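Local coordinates for intramolecular trans-sialidase (Macrobdella decora, PDB 3SLI), which catalyses intramolecular trans-sialylation, probably releasing sialic acid from sialosides as 2,7-anhydro-Neu5Ac, at residues A[65-70]-A[84-89]; A[55-60]-A[148-153]. All coordinates share one frame; numbering follows the deposited sequence.

In the fold
Contacts 1 and 2 lie side by side, their centres about 10 Å apart, in the six-stranded antiparallel sheet of the N-terminal domain, far from the centre of the chain. Between them they take in four strands that are neighbours in the sheet: contact 2 pairs 152-155 with 51-58, and contact 1 pairs 67-74 with 79-85. Strands 51-58 and 67-74 join the two, for example through a probable hydrogen bond from Phe-69 N to Val-57 O (2.8 Å). Both are partly buried, but contact 2 has the larger share of buried residues, with valines and Phe-55 in apolar contact and the Asn-152 amide bonded to the Asp-151 carboxylate. Contact 1 adds to its backbone bonds a salt-bridge network of Asp-66, Arg-84 and Asp-87.

Contact 1. Residues A[65-70]-A[84-89]; sequences QDRHFH and RNTDGV
Arg-67 and His-68 pair with Asn-85 and Arg-84 in antiparallel fashion, at the open end of the hairpin formed by strands 67-74 and 79-85 in the N-terminal domain. His-68 and Arg-84 are the hydrogen-bonded pair, with His-68 N to Arg-84 O at 2.9 Å and Arg-84 N to His-68 O at 2.8 Å. Two residues on, past the Arg-67/Asn-85 pair, Thr-86 N donates to Asp-66 O from above the carbonyl plane.

The charged contacts gather on the His-68 and Arg-84 face. The Arg-84 chain bends at chi2 and chi3 (-127° and -97°), laying its guanidinium over the Asp-66 carboxylate with the two planes 29° apart. Asp-66 OD1 and Arg-84 NH2, 3.3 Å apart, attract as charges, but no N-H points at the oxygen; the stronger partner of OD1 is Arg-160, which forms a salt bridge with it. Arg-84 NH1 forms a salt bridge with Asp-87 OD1 at 3.0 Å, though as a hydrogen bond it is weak.

Two waters fill in the polar links. One donates to Asp-66 OD2 and accepts from Asp-87 N, and the other lies between His-68 NE2 and Arg-84 NH2.

On the other face the packing is carbon against a flat cation. Thr-86 CG2 sits over the centre of the Arg-67 guanidinium, 3.4 Å from CZ, while Thr-86 OG1 donates to Asn-85 O at 2.6 Å, fixing the methyl's direction.

With Asp-66 shared between two arginines and Arg-84 between two aspartates, charge is spread over a network, which would probably favour an ionised carboxylate at Asp-66.

Contact 2. Residues A[55-60]-A[148-153]; sequences FSVGNS and TGVDNV
Gly-58 faces both Asp-151 and Asn-152, a classic beta bulge where strand 152-155 joins strand 51-58 in the antiparallel sheet of the N-terminal, concanavalin-like domain. Gly-58 O takes a nearly straight bond from Asp-151 N (2.8 Å) and a weak one from Asn-152 N; Gly-58 N returns a bond to Asn-152 O.

Asp-151 has its CG lodged between backbone N and carbonyl carbon (chi1 68°), which brings the carboxylate up to Ser-60. Ser-60 grips it twice on the syn side: N to OD1 at 2.9 Å and OG to OD2 at 2.7 Å.

Asn-59 holds its amide anti to its own backbone N (chi1 -175°), and from there ND2 bonds to Thr-148 O at 3.1 Å, tying down the loop ahead of the bulge. Its OD1 accepts from Thr-61.

On the face of Val-57 and Val-153 the contact is apolar. Val-57 CG1 presses on CG1 of Val-150, from the loop, at 3.5 Å, tighter than usual, while Val-153 CG1 meets Phe-55 CE1 at 3.7 Å; helix 28-31 packs here through Val-31.

Asn-152 lies on the same face as Ser-56. Its OD1 has Thr-154 OG1 and a water that also donates to Ser-56 OG, itself bonded to Gly-157 O. Its ND2 donates at 3.0 Å to Asp-151 OD1, from the face of the carboxylate opposite Ser-60 N.

Contact 1. Residues A[65-70]-A[84-89]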
loop_
_atom_site.group_PDB
_atom_site.type_symbol
_atom_site.label_atom_id
_atom_site.label_comp_id
_atom_site.label_asym_id
_atom_site.label_seq_id
_atom_site.Cartn_x
_atom_site.Cartn_y
_atom_site.Cartn_z
ATOM N N GLN A 65 40.158 1.042 -3.604
ATOM C CA GLN A 65 38.880 1.313 -2.945
ATOM C C GLN A 65 37.655 0.670 -3.602
ATOM O O GLN A 65 36.568 0.671 -3.014
ATOM C CB GLN A 65 38.658 2.827 -2.788
ATOM C CG GLN A 65 38.552 3.610 -4.104
ATOM C CD GLN A 65 39.881 4.175 -4.608
ATOM O OE1 GLN A 65 39.891 5.042 -5.475
ATOM N NE2 GLN A 65 40.996 3.706 -4.061
ATOM N N ASP A 66 37.804 0.174 -4.827
ATOM C CA ASP A 66 36.696 -0.490 -5.522
ATOM C C ASP A 66 36.879 -2.017 -5.561
ATOM O O ASP A 66 36.277 -2.712 -6.384
ATOM C CB ASP A 66 36.519 0.060 -6.947
ATOM C CG ASP A 66 36.002 1.498 -6.968
ATOM O OD1 ASP A 66 35.582 2.017 -5.909
ATOM O OD2 ASP A 66 36.008 2.108 -8.058
ATOM N N ARG A 67 37.712 -2.529 -4.663
ATOM C CA ARG A 67 37.970 -3.959 -4.578
ATOM C C ARG A 67 37.509 -4.468 -3.213
ATOM O O ARG A 67 38.261 -4.417 -2.230
ATOM C CB ARG A 67 39.460 -4.242 -4.771
ATOM C CG ARG A 67 40.011 -3.784 -6.109
ATOM C CD ARG A 67 41.489 -4.128 -6.232
ATOM N NE ARG A 67 42.105 -3.480 -7.387
ATOM C CZ ARG A 67 42.022 -3.921 -8.639
ATOM N NH1 ARG A 67 41.346 -5.025 -8.934
ATOM N NH2 ARG A 67 42.610 -3.236 -9.609
ATOM N N HIS A 68 36.266 -4.938 -3.150
ATOM C CA HIS A 68 35.714 -5.439 -1.900
ATOM C C HIS A 68 34.340 -6.059 -2.084
ATOM O O HIS A 68 33.700 -5.892 -3.122
ATOM C CB HIS A 68 35.598 -4.294 -0.871
ATOM C CG HIS A 68 34.777 -3.125 -1.344
ATOM N ND1 HIS A 68 35.326 -1.895 -1.627
ATOM C CD2 HIS A 68 33.446 -3.004 -1.579
ATOM C CE1 HIS A 68 34.376 -1.064 -2.017
ATOM N NE2 HIS A 68 33.224 -1.712 -1.998
ATOM N N PHE A 69 33.899 -6.767 -1.051
ATOM C CA PHE A 69 32.581 -7.368 -1.004
ATOM C C PHE A 69 32.007 -6.931 0.334
ATOM O O PHE A 69 32.716 -6.937 1.340
ATOM C CB PHE A 69 32.634 -8.902 -1.028
ATOM C CG PHE A 69 31.377 -9.551 -0.489
ATOM C CD1 PHE A 69 30.223 -9.622 -1.268
ATOM C CD2 PHE A 69 31.330 -10.027 0.827
ATOM C CE1 PHE A 69 29.042 -10.149 -0.748
ATOM C CE2 PHE A 69 30.154 -10.554 1.358
ATOM C CZ PHE A 69 29.009 -10.615 0.569
ATOM N N HIS A 70 30.743 -6.521 0.352
ATOM C CA HIS A 70 30.117 -6.127 1.608
ATOM C C HIS A 70 28.602 -6.287 1.584
ATOM O O HIS A 70 27.982 -6.277 0.508
ATOM C CB HIS A 70 30.535 -4.699 2.038
ATOM C CG HIS A 70 29.732 -3.584 1.421
ATOM N ND1 HIS A 70 29.664 -3.362 0.062
ATOM C CD2 HIS A 70 29.027 -2.579 1.999
ATOM C CE1 HIS A 70 28.958 -2.266 -0.170
ATOM N NE2 HIS A 70 28.562 -1.773 0.988
ATOM N N ARG A 84 32.763 -6.229 -5.706
ATOM C CA ARG A 84 33.588 -5.426 -6.600
ATOM C C ARG A 84 35.077 -5.748 -6.695
ATOM O O ARG A 84 35.708 -6.126 -5.713
ATOM C CB ARG A 84 33.490 -3.971 -6.148
ATOM C CG ARG A 84 32.079 -3.446 -5.970
ATOM C CD ARG A 84 31.927 -2.171 -6.759
ATOM N NE ARG A 84 32.114 -0.992 -5.944
ATOM C CZ ARG A 84 32.416 0.215 -6.415
ATOM N NH1 ARG A 84 32.597 0.429 -7.713
ATOM N NH2 ARG A 84 32.442 1.238 -5.582
ATOM N N ASN A 85 35.637 -5.513 -7.876
ATOM C CA ASN A 85 37.072 -5.676 -8.121
ATOM C C ASN A 85 37.412 -4.679 -9.227
ATOM O O ASN A 85 38.196 -4.972 -10.122
ATOM C CB ASN A 85 37.417 -7.094 -8.575
ATOM C CG ASN A 85 38.903 -7.366 -8.504
ATOM O OD1 ASN A 85 39.459 -8.116 -9.312
ATOM N ND2 ASN A 85 39.560 -6.767 -7.521
ATOM N N THR A 86 36.855 -3.477 -9.076
ATOM C CA THR A 86 36.926 -2.344 -10.018
ATOM C C THR A 86 35.915 -2.614 -11.136
ATOM O O THR A 86 35.676 -3.767 -11.530
ATOM C CB THR A 86 38.336 -1.992 -10.592
ATOM O OG1 THR A 86 38.731 -2.939 -11.591
ATOM C CG2 THR A 86 39.366 -1.908 -9.492
ATOM N N ASP A 87 35.278 -1.546 -11.598
ATOM C CA ASP A 87 34.246 -1.632 -12.619
ATOM C C ASP A 87 34.634 -2.310 -13.920
ATOM O O ASP A 87 33.776 -2.874 -14.598
ATOM C CB ASP A 87 33.645 -0.250 -12.863
ATOM C CG ASP A 87 33.012 0.341 -11.608
ATOM O OD1 ASP A 87 32.835 -0.376 -10.592
ATOM O OD2 ASP A 87 32.693 1.541 -11.635
ATOM N N GLY A 88 35.919 -2.276 -14.257
ATOM C CA GLY A 88 36.385 -2.925 -15.471
ATOM C C GLY A 88 36.428 -4.446 -15.365
ATOM O O GLY A 88 36.363 -5.142 -16.386
ATOM N N VAL A 89 36.560 -4.967 -14.141
ATOM C CA VAL A 89 36.603 -6.413 -13.907
ATOM C C VAL A 89 35.192 -6.914 -13.544
ATOM O O VAL A 89 34.674 -7.838 -14.181
ATOM C CB VAL A 89 37.649 -6.772 -12.821
ATOM C CG1 VAL A 89 37.732 -8.290 -12.630
ATOM C CG2 VAL A 89 39.024 -6.212 -13.221
HETATM O O HOH W 1 36.244 0.915 -10.613
HETATM O O HOH W 2 31.262 0.083 -2.925
#

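Contact 2. Residues A[55-60]-A[148-153]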
loop_
_atom_site.group_PDB
_atom_site.type_symbol
_atom_site.label_atom_id
_atom_site.label_comp_id
_atom_site.label_asym_id
_atom_site.label_seq_id
_atom_site.Cartn_x
_atom_site.Cartn_y
_atom_site.Cartn_z
ATOM N N PHE A 55 29.121 -6.484 7.231
ATOM C CA PHE A 55 30.257 -7.391 7.078
ATOM C C PHE A 55 30.906 -7.128 5.725
ATOM O O PHE A 55 30.200 -6.941 4.730
ATOM C CB PHE A 55 29.733 -8.835 7.128
ATOM C CG PHE A 55 30.755 -9.884 6.762
ATOM C CD1 PHE A 55 31.658 -10.358 7.712
ATOM C CD2 PHE A 55 30.795 -10.414 5.470
ATOM C CE1 PHE A 55 32.592 -11.352 7.383
ATOM C CE2 PHE A 55 31.726 -11.408 5.130
ATOM C CZ PHE A 55 32.623 -11.875 6.092
ATOM N N SER A 56 32.238 -7.131 5.686
ATOM C CA SER A 56 32.974 -6.908 4.439
ATOM C C SER A 56 34.316 -7.639 4.410
ATOM O O SER A 56 34.905 -7.941 5.451
ATOM C CB SER A 56 33.237 -5.413 4.211
ATOM O OG SER A 56 34.089 -4.887 5.211
ATOM N N VAL A 57 34.788 -7.892 3.201
ATOM C CA VAL A 57 36.060 -8.551 2.962
ATOM C C VAL A 57 36.592 -7.854 1.711
ATOM O O VAL A 57 35.872 -7.726 0.715
ATOM C CB VAL A 57 35.888 -10.073 2.663
ATOM C CG1 VAL A 57 37.257 -10.737 2.495
ATOM C CG2 VAL A 57 35.122 -10.760 3.783
ATOM N N GLY A 58 37.817 -7.351 1.771
ATOM C CA GLY A 58 38.363 -6.689 0.605
ATOM C C GLY A 58 39.790 -6.214 0.736
ATOM O O GLY A 58 40.538 -6.634 1.627
ATOM N N ASN A 59 40.164 -5.335 -0.185
ATOM C CA ASN A 59 41.499 -4.759 -0.252
ATOM C C ASN A 59 41.454 -3.329 0.300
ATOM O O ASN A 59 40.830 -2.450 -0.298
ATOM C CB ASN A 59 41.946 -4.757 -1.709
ATOM C CG ASN A 59 43.358 -4.281 -1.880
ATOM O OD1 ASN A 59 43.917 -3.623 -1.002
ATOM N ND2 ASN A 59 43.950 -4.602 -3.023
ATOM N N SER A 60 42.146 -3.097 1.413
ATOM C CA SER A 60 42.149 -1.791 2.076
ATOM C C SER A 60 43.180 -0.779 1.572
ATOM O O SER A 60 43.194 0.368 2.038
ATOM C CB SER A 60 42.400 -1.985 3.572
ATOM O OG SER A 60 43.760 -2.345 3.803
ATOM N N THR A 148 40.978 -8.897 -6.134
ATOM C CA THR A 148 42.436 -8.783 -6.122
ATOM C C THR A 148 43.022 -8.111 -4.885
ATOM O O THR A 148 42.658 -6.986 -4.532
ATOM C CB THR A 148 42.934 -8.036 -7.377
ATOM O OG1 THR A 148 42.382 -8.659 -8.544
ATOM C CG2 THR A 148 44.462 -8.070 -7.459
ATOM N N GLY A 149 43.906 -8.830 -4.205
ATOM C CA GLY A 149 44.565 -8.289 -3.031
ATOM C C GLY A 149 43.783 -8.153 -1.738
ATOM O O GLY A 149 44.008 -7.203 -0.981
ATOM N N VAL A 150 42.896 -9.099 -1.449
ATOM C CA VAL A 150 42.129 -9.038 -0.209
ATOM C C VAL A 150 43.105 -9.065 0.968
ATOM O O VAL A 150 44.040 -9.872 0.995
ATOM C CB VAL A 150 41.124 -10.208 -0.114
ATOM C CG1 VAL A 150 40.473 -10.243 1.262
ATOM C CG2 VAL A 150 40.058 -10.053 -1.176
ATOM N N ASP A 151 42.911 -8.163 1.926
ATOM C CA ASP A 151 43.798 -8.089 3.082
ATOM C C ASP A 151 43.069 -7.857 4.404
ATOM O O ASP A 151 43.699 -7.544 5.415
ATOM C CB ASP A 151 44.848 -6.980 2.871
ATOM C CG ASP A 151 44.246 -5.566 2.884
ATOM O OD1 ASP A 151 43.003 -5.417 2.889
ATOM O OD2 ASP A 151 45.028 -4.593 2.897
ATOM N N ASN A 152 41.746 -7.991 4.403
ATOM C CA ASN A 152 40.994 -7.762 5.629
ATOM C C ASN A 152 39.584 -8.342 5.610
ATOM O O ASN A 152 39.002 -8.576 4.545
ATOM C CB ASN A 152 40.924 -6.252 5.940
ATOM C CG ASN A 152 39.864 -5.522 5.108
ATOM O OD1 ASN A 152 38.703 -5.430 5.514
ATOM N ND2 ASN A 152 40.259 -5.007 3.952
ATOM N N VAL A 153 39.079 -8.608 6.811
ATOM C CA VAL A 153 37.732 -9.114 7.043
ATOM C C VAL A 153 37.288 -8.158 8.138
ATOM O O VAL A 153 37.899 -8.105 9.214
ATOM C CB VAL A 153 37.715 -10.567 7.580
ATOM C CG1 VAL A 153 36.271 -11.004 7.835
ATOM C CG2 VAL A 153 38.377 -11.506 6.580
HETATM O O HOH W 3 36.618 -4.210 4.330
#